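Local coordinates for sugar phosphate isomerase/epimerase (Parabacteroides distasonis, PDB 3OBE), which probably acts as an isomerase or epimerase of sugars or sugar phosphates, folded as a xylose isomerase-like TIM barrel, at residues T18-Q26 / A295-K305; F240-I251 / I271-D281. All coordinates share one frame; numbering follows the deposited sequence.

Contact 1: T18-Q26 / A295-K305; sequences TAGKKMGLQ and AAYLQAAPFVK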
loop_
_atom_site.group_PDB
_atom_site.type_symbol
_atom_site.label_atom_id
_atom_site.label_comp_id
_atom_site.label_asym_id
_atom_site.label_seq_id
_atom_site.Cartn_x
_atom_site.Cartn_y
_atom_site.Cartn_z
ATOM N N THR A 18 -0.503 -28.356 1.147
ATOM C CA THR A 18 -0.261 -27.168 0.371
ATOM C C THR A 18 -0.667 -25.942 1.135
ATOM O O THR A 18 -1.838 -25.829 1.458
ATOM C CB THR A 18 -1.101 -27.182 -0.918
ATOM O OG1 THR A 18 -0.869 -28.424 -1.579
ATOM C CG2 THR A 18 -0.808 -25.957 -1.796
ATOM N N ALA A 19 0.300 -25.070 1.433
ATOM C CA ALA A 19 0.056 -23.749 2.046
ATOM C C ALA A 19 -0.756 -22.885 1.129
ATOM O O ALA A 19 -0.574 -22.882 -0.116
ATOM C CB ALA A 19 1.360 -23.057 2.373
ATOM N N GLY A 20 -1.653 -22.093 1.724
ATOM C CA GLY A 20 -2.305 -21.054 0.928
ATOM C C GLY A 20 -1.274 -20.106 0.399
ATOM O O GLY A 20 -0.270 -19.838 1.055
ATOM N N LYS A 21 -1.527 -19.536 -0.771
ATOM C CA LYS A 21 -0.717 -18.442 -1.283
ATOM C C LYS A 21 -0.869 -17.238 -0.373
ATOM O O LYS A 21 -1.959 -16.956 0.114
ATOM C CB LYS A 21 -1.182 -18.043 -2.681
ATOM C CG LYS A 21 -0.995 -19.075 -3.703
ATOM C CD LYS A 21 -1.270 -18.499 -5.127
ATOM C CE LYS A 21 -1.473 -19.601 -6.115
ATOM N NZ LYS A 21 -1.745 -19.032 -7.468
ATOM N N LYS A 22 0.222 -16.527 -0.152
ATOM C CA LYS A 22 0.172 -15.347 0.688
ATOM C C LYS A 22 -0.394 -14.216 -0.167
ATOM O O LYS A 22 0.034 -13.968 -1.314
ATOM C CB LYS A 22 1.550 -14.997 1.268
ATOM C CG LYS A 22 2.206 -16.094 2.107
ATOM C CD LYS A 22 1.468 -16.389 3.441
ATOM C CE LYS A 22 1.965 -17.688 4.134
ATOM N NZ LYS A 22 1.157 -18.956 3.792
HETATM N N MSE A 23 -1.391 -13.564 0.369
HETATM C CA MSE A 23 -2.161 -12.608 -0.408
HETATM C C MSE A 23 -2.771 -11.563 0.514
HETATM O O MSE A 23 -3.474 -11.887 1.476
HETATM C CB MSE A 23 -3.270 -13.340 -1.192
HETATM C CG MSE A 23 -4.189 -12.439 -1.886
HETATM SE SE MSE A 23 -5.426 -13.630 -2.894
HETATM C CE MSE A 23 -6.461 -14.128 -1.562
ATOM N N GLY A 24 -2.500 -10.291 0.225
ATOM C CA GLY A 24 -3.046 -9.230 1.042
ATOM C C GLY A 24 -4.211 -8.468 0.447
ATOM O O GLY A 24 -4.455 -8.487 -0.778
ATOM N N LEU A 25 -4.901 -7.769 1.337
ATOM C CA LEU A 25 -6.027 -6.904 0.964
ATOM C C LEU A 25 -5.922 -5.608 1.718
ATOM O O LEU A 25 -5.776 -5.624 2.954
ATOM C CB LEU A 25 -7.383 -7.563 1.358
ATOM C CG LEU A 25 -8.632 -6.711 1.048
ATOM C CD1 LEU A 25 -8.859 -6.564 -0.452
ATOM C CD2 LEU A 25 -9.891 -7.282 1.682
ATOM N N GLN A 26 -6.075 -4.486 1.010
ATOM C CA GLN A 26 -6.298 -3.193 1.658
ATOM C C GLN A 26 -7.766 -3.088 2.044
ATOM O O GLN A 26 -8.652 -3.109 1.206
ATOM C CB GLN A 26 -5.855 -2.051 0.746
ATOM C CG GLN A 26 -6.358 -0.642 1.105
ATOM C CD GLN A 26 -6.091 -0.229 2.550
ATOM O OE1 GLN A 26 -7.022 -0.111 3.336
ATOM N NE2 GLN A 26 -4.812 -0.031 2.909
ATOM N N ALA A 295 -9.712 -12.626 -5.360
ATOM C CA ALA A 295 -8.979 -13.693 -4.671
ATOM C C ALA A 295 -9.010 -14.946 -5.525
ATOM O O ALA A 295 -7.977 -15.600 -5.647
ATOM C CB ALA A 295 -9.554 -13.973 -3.247
ATOM N N ALA A 296 -10.174 -15.283 -6.101
ATOM C CA ALA A 296 -10.314 -16.511 -6.896
ATOM C C ALA A 296 -9.344 -16.494 -8.112
ATOM O O ALA A 296 -8.707 -17.526 -8.441
ATOM C CB ALA A 296 -11.810 -16.739 -7.330
ATOM N N TYR A 297 -9.179 -15.341 -8.725
ATOM C CA TYR A 297 -8.252 -15.188 -9.857
ATOM C C TYR A 297 -6.814 -15.415 -9.425
ATOM O O TYR A 297 -6.047 -16.144 -10.072
ATOM C CB TYR A 297 -8.400 -13.784 -10.432
ATOM C CG TYR A 297 -7.386 -13.400 -11.497
ATOM C CD1 TYR A 297 -7.513 -13.822 -12.813
ATOM C CD2 TYR A 297 -6.306 -12.590 -11.156
ATOM C CE1 TYR A 297 -6.598 -13.442 -13.751
ATOM C CE2 TYR A 297 -5.418 -12.184 -12.097
ATOM C CZ TYR A 297 -5.554 -12.614 -13.381
ATOM O OH TYR A 297 -4.626 -12.185 -14.322
ATOM N N LEU A 298 -6.442 -14.802 -8.320
ATOM C CA LEU A 298 -5.041 -14.833 -7.894
ATOM C C LEU A 298 -4.696 -16.229 -7.377
ATOM O O LEU A 298 -3.581 -16.724 -7.587
ATOM C CB LEU A 298 -4.792 -13.794 -6.823
ATOM C CG LEU A 298 -4.875 -12.335 -7.306
ATOM C CD1 LEU A 298 -4.761 -11.391 -6.105
ATOM C CD2 LEU A 298 -3.778 -12.008 -8.400
ATOM N N GLN A 299 -5.649 -16.850 -6.691
ATOM C CA GLN A 299 -5.423 -18.161 -6.155
ATOM C C GLN A 299 -5.276 -19.171 -7.296
ATOM O O GLN A 299 -4.461 -20.089 -7.180
ATOM C CB GLN A 299 -6.551 -18.584 -5.231
ATOM C CG GLN A 299 -6.632 -17.715 -3.982
ATOM C CD GLN A 299 -5.756 -18.197 -2.850
ATOM O OE1 GLN A 299 -4.820 -17.498 -2.398
ATOM N NE2 GLN A 299 -6.071 -19.362 -2.362
ATOM N N ALA A 300 -6.058 -19.034 -8.377
ATOM C CA ALA A 300 -5.998 -19.994 -9.503
ATOM C C ALA A 300 -4.865 -19.671 -10.490
ATOM O O ALA A 300 -4.507 -20.515 -11.299
ATOM C CB ALA A 300 -7.340 -20.016 -10.242
ATOM N N ALA A 301 -4.339 -18.454 -10.444
ATOM C CA ALA A 301 -3.372 -17.997 -11.454
ATOM C C ALA A 301 -2.052 -18.750 -11.237
ATOM O O ALA A 301 -1.473 -18.666 -10.179
ATOM C CB ALA A 301 -3.148 -16.533 -11.301
ATOM N N PRO A 302 -1.552 -19.446 -12.261
ATOM C CA PRO A 302 -0.296 -20.121 -12.028
ATOM C C PRO A 302 0.926 -19.210 -11.920
ATOM O O PRO A 302 1.957 -19.654 -11.387
ATOM C CB PRO A 302 -0.162 -21.068 -13.213
ATOM C CG PRO A 302 -1.041 -20.513 -14.237
ATOM C CD PRO A 302 -2.143 -19.782 -13.562
ATOM N N PHE A 303 0.828 -17.966 -12.402
ATOM C CA PHE A 303 1.919 -17.010 -12.283
ATOM C C PHE A 303 1.984 -16.296 -10.942
ATOM O O PHE A 303 2.916 -15.506 -10.694
ATOM C CB PHE A 303 1.817 -15.956 -13.430
ATOM C CG PHE A 303 0.441 -15.384 -13.592
ATOM C CD1 PHE A 303 0.039 -14.266 -12.880
ATOM C CD2 PHE A 303 -0.442 -15.958 -14.492
ATOM C CE1 PHE A 303 -1.234 -13.741 -13.050
ATOM C CE2 PHE A 303 -1.740 -15.465 -14.639
ATOM C CZ PHE A 303 -2.115 -14.361 -13.930
ATOM N N VAL A 304 0.980 -16.531 -10.090
ATOM C CA VAL A 304 0.958 -15.998 -8.727
ATOM C C VAL A 304 1.409 -17.127 -7.822
ATOM O O VAL A 304 0.898 -18.237 -7.915
ATOM C CB VAL A 304 -0.416 -15.504 -8.321
ATOM C CG1 VAL A 304 -0.432 -15.017 -6.835
ATOM C CG2 VAL A 304 -0.907 -14.372 -9.297
ATOM N N LYS A 305 2.429 -16.832 -7.018
ATOM C CA LYS A 305 3.113 -17.837 -6.222
ATOM C C LYS A 305 2.525 -17.863 -4.834
ATOM O O LYS A 305 1.872 -16.900 -4.401
ATOM C CB LYS A 305 4.617 -17.553 -6.145
ATOM C CG LYS A 305 5.385 -17.700 -7.480
ATOM C CD LYS A 305 4.697 -18.634 -8.522
ATOM C CE LYS A 305 5.396 -18.628 -9.898
ATOM N NZ LYS A 305 5.033 -19.835 -10.673
ATOM O OXT LYS A 305 2.676 -18.901 -4.182
HETATM O O HOH W 1 -3.882 -20.717 -1.949
HETATM O O HOH W 2 -0.093 -14.753 -3.749
HETATM O O HOH W 3 2.590 -17.484 -1.354
#

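Contact 2: F240-I251 / I271-D281; sequences FKLLHIKDRWII and ILGYYVELEGD. With EOH (ethanol), chain D.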
loop_
_atom_site.group_PDB
_atom_site.type_symbol
_atom_site.label_atom_id
_atom_site.label_comp_id
_atom_site.label_asym_id
_atom_site.label_seq_id
_atom_site.Cartn_x
_atom_site.Cartn_y
_atom_site.Cartn_z
ATOM N N PHE A 240 10.951 -1.081 -4.939
ATOM C CA PHE A 240 9.559 -1.472 -4.935
ATOM C C PHE A 240 9.413 -2.764 -4.173
ATOM O O PHE A 240 9.567 -3.846 -4.744
ATOM C CB PHE A 240 9.090 -1.562 -6.393
ATOM C CG PHE A 240 9.007 -0.241 -7.062
ATOM C CD1 PHE A 240 8.175 0.737 -6.549
ATOM C CD2 PHE A 240 9.752 0.069 -8.201
ATOM C CE1 PHE A 240 8.079 1.987 -7.155
ATOM C CE2 PHE A 240 9.653 1.317 -8.768
ATOM C CZ PHE A 240 8.816 2.246 -8.269
ATOM N N LYS A 241 9.156 -2.661 -2.868
ATOM C CA LYS A 241 9.128 -3.827 -1.997
ATOM C C LYS A 241 7.707 -4.396 -1.801
ATOM O O LYS A 241 7.565 -5.551 -1.392
ATOM C CB LYS A 241 9.767 -3.522 -0.617
ATOM C CG LYS A 241 11.296 -3.272 -0.680
ATOM C CD LYS A 241 11.918 -3.198 0.717
ATOM C CE LYS A 241 13.431 -2.965 0.701
ATOM N NZ LYS A 241 13.954 -2.639 2.049
ATOM N N LEU A 242 6.698 -3.584 -2.082
ATOM C CA LEU A 242 5.294 -3.994 -2.076
ATOM C C LEU A 242 4.657 -3.578 -3.396
ATOM O O LEU A 242 5.066 -2.597 -4.052
ATOM C CB LEU A 242 4.524 -3.335 -0.921
ATOM C CG LEU A 242 4.953 -3.588 0.504
ATOM C CD1 LEU A 242 4.187 -2.655 1.457
ATOM C CD2 LEU A 242 4.784 -5.058 0.869
ATOM N N LEU A 243 3.593 -4.283 -3.783
ATOM C CA LEU A 243 2.695 -3.782 -4.791
ATOM C C LEU A 243 1.319 -3.570 -4.190
ATOM O O LEU A 243 0.907 -4.305 -3.265
ATOM C CB LEU A 243 2.514 -4.759 -5.947
ATOM C CG LEU A 243 3.784 -5.254 -6.672
ATOM C CD1 LEU A 243 3.481 -6.323 -7.767
ATOM C CD2 LEU A 243 4.587 -4.059 -7.219
ATOM N N HIS A 244 0.590 -2.635 -4.794
ATOM C CA HIS A 244 -0.863 -2.703 -4.793
ATOM C C HIS A 244 -1.310 -3.338 -6.094
ATOM O O HIS A 244 -0.857 -2.928 -7.186
ATOM C CB HIS A 244 -1.510 -1.346 -4.635
ATOM C CG HIS A 244 -1.959 -1.087 -3.240
ATOM N ND1 HIS A 244 -3.077 -0.347 -2.928
ATOM C CD2 HIS A 244 -1.408 -1.453 -2.057
ATOM C CE1 HIS A 244 -3.215 -0.278 -1.618
ATOM N NE2 HIS A 244 -2.203 -0.919 -1.054
ATOM N N ILE A 245 -2.159 -4.355 -5.965
ATOM C CA ILE A 245 -2.747 -5.051 -7.092
ATOM C C ILE A 245 -4.180 -4.555 -7.214
ATOM O O ILE A 245 -5.026 -4.786 -6.322
ATOM C CB ILE A 245 -2.661 -6.601 -6.932
ATOM C CG1 ILE A 245 -1.184 -7.049 -6.966
ATOM C CG2 ILE A 245 -3.531 -7.343 -7.976
ATOM C CD1 ILE A 245 -0.488 -6.818 -8.367
ATOM N N LYS A 246 -4.407 -3.815 -8.297
ATOM C CA LYS A 246 -5.636 -3.113 -8.565
ATOM C C LYS A 246 -5.925 -3.200 -10.062
ATOM O O LYS A 246 -5.005 -3.319 -10.882
ATOM C CB LYS A 246 -5.556 -1.646 -8.105
ATOM C CG LYS A 246 -6.925 -0.923 -8.310
ATOM C CD LYS A 246 -6.941 0.455 -7.818
ATOM C CE LYS A 246 -8.298 1.075 -8.036
ATOM N NZ LYS A 246 -8.856 0.884 -9.422
ATOM N N ASP A 247 -7.202 -3.210 -10.405
ATOM C CA ASP A 247 -7.652 -3.273 -11.794
ATOM C C ASP A 247 -8.855 -2.336 -11.880
ATOM O O ASP A 247 -9.091 -1.566 -10.955
ATOM C CB ASP A 247 -7.986 -4.727 -12.126
ATOM C CG ASP A 247 -7.917 -5.058 -13.601
ATOM O OD1 ASP A 247 -8.176 -4.159 -14.432
ATOM O OD2 ASP A 247 -7.667 -6.280 -13.933
ATOM N N ARG A 248 -9.644 -2.393 -12.951
ATOM C CA ARG A 248 -10.856 -1.569 -13.017
ATOM C C ARG A 248 -11.760 -1.907 -11.821
ATOM O O ARG A 248 -12.247 -1.034 -11.113
ATOM C CB ARG A 248 -11.575 -1.840 -14.298
ATOM C CG ARG A 248 -10.724 -1.513 -15.528
ATOM C CD ARG A 248 -10.412 0.003 -15.571
ATOM N NE ARG A 248 -11.515 0.752 -16.147
ATOM C CZ ARG A 248 -11.535 2.077 -16.262
ATOM N NH1 ARG A 248 -10.530 2.806 -15.806
ATOM N NH2 ARG A 248 -12.570 2.679 -16.806
ATOM N N TRP A 249 -11.944 -3.196 -11.614
ATOM C CA TRP A 249 -12.692 -3.683 -10.427
ATOM C C TRP A 249 -12.099 -5.040 -10.051
ATOM O O TRP A 249 -11.042 -5.120 -9.408
ATOM C CB TRP A 249 -14.197 -3.652 -10.676
ATOM C CG TRP A 249 -14.955 -3.667 -9.345
ATOM C CD1 TRP A 249 -14.860 -2.728 -8.344
ATOM C CD2 TRP A 249 -15.903 -4.641 -8.895
ATOM N NE1 TRP A 249 -15.671 -3.075 -7.286
ATOM C CE2 TRP A 249 -16.325 -4.242 -7.598
ATOM C CE3 TRP A 249 -16.454 -5.816 -9.452
ATOM C CZ2 TRP A 249 -17.243 -4.984 -6.860
ATOM C CZ3 TRP A 249 -17.375 -6.524 -8.731
ATOM C CH2 TRP A 249 -17.749 -6.116 -7.433
ATOM N N ILE A 250 -12.707 -6.117 -10.496
ATOM C CA ILE A 250 -12.179 -7.444 -10.172
ATOM C C ILE A 250 -10.814 -7.643 -10.811
ATOM O O ILE A 250 -10.614 -7.365 -11.990
ATOM C CB ILE A 250 -13.096 -8.557 -10.602
ATOM C CG1 ILE A 250 -14.329 -8.616 -9.717
ATOM C CG2 ILE A 250 -12.408 -9.968 -10.500
ATOM C CD1 ILE A 250 -15.520 -9.357 -10.391
ATOM N N ILE A 251 -9.857 -8.090 -10.007
ATOM C CA ILE A 251 -8.514 -8.307 -10.514
ATOM C C ILE A 251 -8.513 -9.319 -11.652
ATOM O O ILE A 251 -9.034 -10.457 -11.525
ATOM C CB ILE A 251 -7.535 -8.744 -9.405
ATOM C CG1 ILE A 251 -7.542 -7.759 -8.239
ATOM C CG2 ILE A 251 -6.134 -9.016 -9.962
ATOM C CD1 ILE A 251 -7.157 -6.279 -8.565
ATOM N N ILE A 271 9.838 -8.838 -4.479
ATOM C CA ILE A 271 8.869 -8.094 -3.655
ATOM C C ILE A 271 8.572 -8.889 -2.390
ATOM O O ILE A 271 8.619 -10.127 -2.404
ATOM C CB ILE A 271 7.530 -7.768 -4.400
ATOM C CG1 ILE A 271 6.765 -9.058 -4.727
ATOM C CG2 ILE A 271 7.789 -6.891 -5.652
ATOM C CD1 ILE A 271 5.234 -8.846 -4.952
ATOM N N LEU A 272 8.267 -8.180 -1.314
ATOM C CA LEU A 272 7.926 -8.794 -0.049
ATOM C C LEU A 272 6.463 -9.252 0.054
ATOM O O LEU A 272 6.120 -10.201 0.796
ATOM C CB LEU A 272 8.231 -7.834 1.085
ATOM C CG LEU A 272 9.711 -7.425 1.185
ATOM C CD1 LEU A 272 9.891 -6.377 2.310
ATOM C CD2 LEU A 272 10.706 -8.611 1.329
ATOM N N GLY A 273 5.620 -8.612 -0.717
ATOM C CA GLY A 273 4.214 -8.954 -0.751
ATOM C C GLY A 273 3.410 -7.925 -1.490
ATOM O O GLY A 273 3.947 -6.960 -2.093
ATOM N N TYR A 274 2.109 -8.175 -1.510
ATOM C CA TYR A 274 1.188 -7.298 -2.180
ATOM C C TYR A 274 -0.184 -7.223 -1.522
ATOM O O TYR A 274 -0.620 -8.152 -0.821
ATOM C CB TYR A 274 1.012 -7.718 -3.642
ATOM C CG TYR A 274 0.277 -9.038 -3.824
ATOM C CD1 TYR A 274 -1.099 -9.093 -3.929
ATOM C CD2 TYR A 274 0.992 -10.236 -3.906
ATOM C CE1 TYR A 274 -1.756 -10.302 -4.102
ATOM C CE2 TYR A 274 0.329 -11.447 -4.026
ATOM C CZ TYR A 274 -1.021 -11.467 -4.151
ATOM O OH TYR A 274 -1.622 -12.699 -4.335
ATOM N N TYR A 275 -0.858 -6.118 -1.760
ATOM C CA TYR A 275 -2.210 -5.933 -1.283
ATOM C C TYR A 275 -3.117 -5.579 -2.433
ATOM O O TYR A 275 -2.829 -4.663 -3.230
ATOM C CB TYR A 275 -2.267 -4.838 -0.207
ATOM C CG TYR A 275 -1.361 -5.175 0.934
ATOM C CD1 TYR A 275 -1.788 -5.962 1.990
ATOM C CD2 TYR A 275 -0.040 -4.705 0.958
ATOM C CE1 TYR A 275 -0.907 -6.300 3.046
ATOM C CE2 TYR A 275 0.833 -5.061 1.959
ATOM C CZ TYR A 275 0.391 -5.836 3.017
ATOM O OH TYR A 275 1.286 -6.184 4.014
ATOM N N VAL A 276 -4.226 -6.323 -2.507
ATOM C CA VAL A 276 -5.316 -6.027 -3.409
ATOM C C VAL A 276 -6.113 -4.805 -2.947
ATOM O O VAL A 276 -6.394 -4.645 -1.745
ATOM C CB VAL A 276 -6.265 -7.263 -3.499
ATOM C CG1 VAL A 276 -7.510 -6.964 -4.286
ATOM C CG2 VAL A 276 -5.514 -8.476 -4.100
ATOM N N GLU A 277 -6.526 -3.987 -3.900
ATOM C CA GLU A 277 -7.485 -2.925 -3.626
ATOM C C GLU A 277 -8.507 -2.844 -4.737
ATOM O O GLU A 277 -8.170 -3.002 -5.913
ATOM C CB GLU A 277 -6.812 -1.576 -3.436
ATOM C CG GLU A 277 -7.832 -0.482 -2.994
ATOM C CD GLU A 277 -7.237 0.724 -2.287
ATOM O OE1 GLU A 277 -6.015 0.765 -2.071
ATOM O OE2 GLU A 277 -8.049 1.614 -1.937
ATOM N N LEU A 278 -9.747 -2.568 -4.363
ATOM C CA LEU A 278 -10.828 -2.266 -5.286
ATOM C C LEU A 278 -11.498 -0.959 -4.887
ATOM O O LEU A 278 -11.689 -0.689 -3.709
ATOM C CB LEU A 278 -11.917 -3.321 -5.306
ATOM C CG LEU A 278 -11.706 -4.634 -6.055
ATOM C CD1 LEU A 278 -10.592 -5.472 -5.501
ATOM C CD2 LEU A 278 -13.034 -5.440 -6.172
ATOM N N GLU A 279 -11.790 -0.169 -5.907
ATOM C CA GLU A 279 -12.647 0.991 -5.748
ATOM C C GLU A 279 -14.108 0.532 -5.748
ATOM O O GLU A 279 -14.397 -0.649 -5.936
ATOM C CB GLU A 279 -12.329 2.025 -6.828
ATOM C CG GLU A 279 -12.770 1.645 -8.226
ATOM C CD GLU A 279 -12.304 2.663 -9.238
ATOM O OE1 GLU A 279 -11.123 2.613 -9.623
ATOM O OE2 GLU A 279 -13.137 3.531 -9.614
ATOM N N GLY A 280 -15.012 1.451 -5.460
ATOM C CA GLY A 280 -16.461 1.164 -5.401
ATOM C C GLY A 280 -16.978 0.733 -6.757
ATOM O O GLY A 280 -16.566 1.250 -7.794
ATOM N N ASP A 281 -17.830 -0.295 -6.763
ATOM C CA ASP A 281 -18.415 -0.793 -7.999
ATOM C C ASP A 281 -19.333 0.220 -8.601
ATOM O O ASP A 281 -20.027 0.953 -7.894
ATOM C CB ASP A 281 -19.209 -2.090 -7.737
ATOM C CG ASP A 281 -19.561 -2.827 -9.000
ATOM O OD1 ASP A 281 -18.748 -2.876 -9.939
ATOM O OD2 ASP A 281 -20.662 -3.385 -9.090
HETATM C C1 EOH D . 0.940 -10.498 1.400
HETATM C C2 EOH D . 1.235 -9.175 2.096
HETATM O O EOH D . 1.324 -10.621 0.034
HETATM O O HOH W 4 -10.825 -1.134 -8.606
HETATM O O HOH W 5 -9.314 -3.392 -8.448
HETATM O O HOH W 6 -15.029 0.161 -10.646
#

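Contact 1: T18-Q26 / A295-K305
Lys21 NZ is gripped by three backbone carbonyls at the end of helix 287-300 and in the tail that follows. Its bond to Val304 O is 2.8 Å long and that to Gln299 O 2.9 Å, each from above the plane of its own carbonyl. Leu298 O, at 3.0 Å from NZ, is met in its carbonyl plane with a C=O...N angle of 150°. The lysine chain is extended beyond CG (chi2 -170°), which carries the ammonium past the C-terminal carboxylate of Lys305 and into the last turn of the helix; Ala301 to Val304 form a type I turn that brings Val304 O back to it. Deeper in, the selenomethionine Met23 lays its CE 3.5 Å from Ala295 CB, while SE rests against CD1 of Leu298. Gln299, bent at chi2 (-87°), brings OE1 toward Lys21 CB and Met23 CE, and its NE2 bonds to Thr11 and, weakly, to a water that accepts from Lys21 N. Another water joins Lys22 O to Lys305 O, donating to both. These bonds tie the segment leading into strand 24-26 to the helix end and the C-terminal tail, where the ammonium probably offsets the helix's partial negative charge.

Contact 2: F240-I251 / I271-D281
Ile245 CG1 lies 3.7 Å from Tyr274 CD1, at the apolar centre of two parallel strands. On the same sheet face, Leu243 and Tyr274 meet through their CB atoms, and from the loop beyond, Ile251 CG1 reaches Val276 CG1; helix 259-269 packs on Leu243 and Ile245. The opposite face carries Leu242, whose CD2 approaches Tyr275 CE2 obliquely, and His244. Between the strands, Ile245 N donates to Tyr275 O over 2.8 Å, and Tyr275 N to Leu243 O. Strand 240-245, helix 259-269 and strand 273-276 form the beta-alpha-beta unit, the repeating element of a TIM barrel, the strands running 24° apart. An ethanol, probably from the crystallisation liquor, accepts a nearly straight bond from Tyr274 N.

Past the strand ends the indole of Trp249 is held between Leu278 and Asp281. Leu278 CD2 makes a CH-pi contact 3.7 Å from the centroid of the five-membered ring, and Asp281 OD1, salt-bridged to Arg285, lies over the opposite face. With CG anti to the backbone N (chi1 -160°), the ring turns its edge to Glu279 O, which receives a weak bond from NE1; Gln287 also accepts from NE1. A valine here would probably leave Leu278 CD2 and Asp281 without the ring between them and remove the NE1 donor that Gln287 and, weakly, Glu279 O share.

At the C-terminal end of the strands, where TIM-barrel active sites lie, His244 turns its ring edge to Glu277 OE1, 3.0 Å from CE1, while its NE2 bonds to Glu54; a phosphate, probably also from the liquor, lies near Glu277. Lys246 NZ forms a 2.9 Å salt bridge with Glu279 OE1 on the anti lone pair, bonds to Asp247 O, and donates to a water that also accepts from Glu279 N.

In the fold
Contact 1 and contact 2 have centres about 12 Å apart and both reach the same parallel sheet, in which strand 24-26 lies next to strand 273-276, which in turn lies beside strand 240-245. Along the chain, contact 2 is nested within the long loop that contact 1 closes, where the segment leading into the first strand meets the end of the last helix. The two touch directly: Gln26 N and Val276 O, 2.8 Å apart, probably share a hydrogen bond, as do Gly24 O and Val276 N. Helix 287-300 follows strand 273-276 and packs Leu298 on Val276. The bonds between strands 24-26 and 273-276 join first strand to last, as in the closure of a TIM barrel; contact 1 lies beside that seam and contact 2 is the next strand pair.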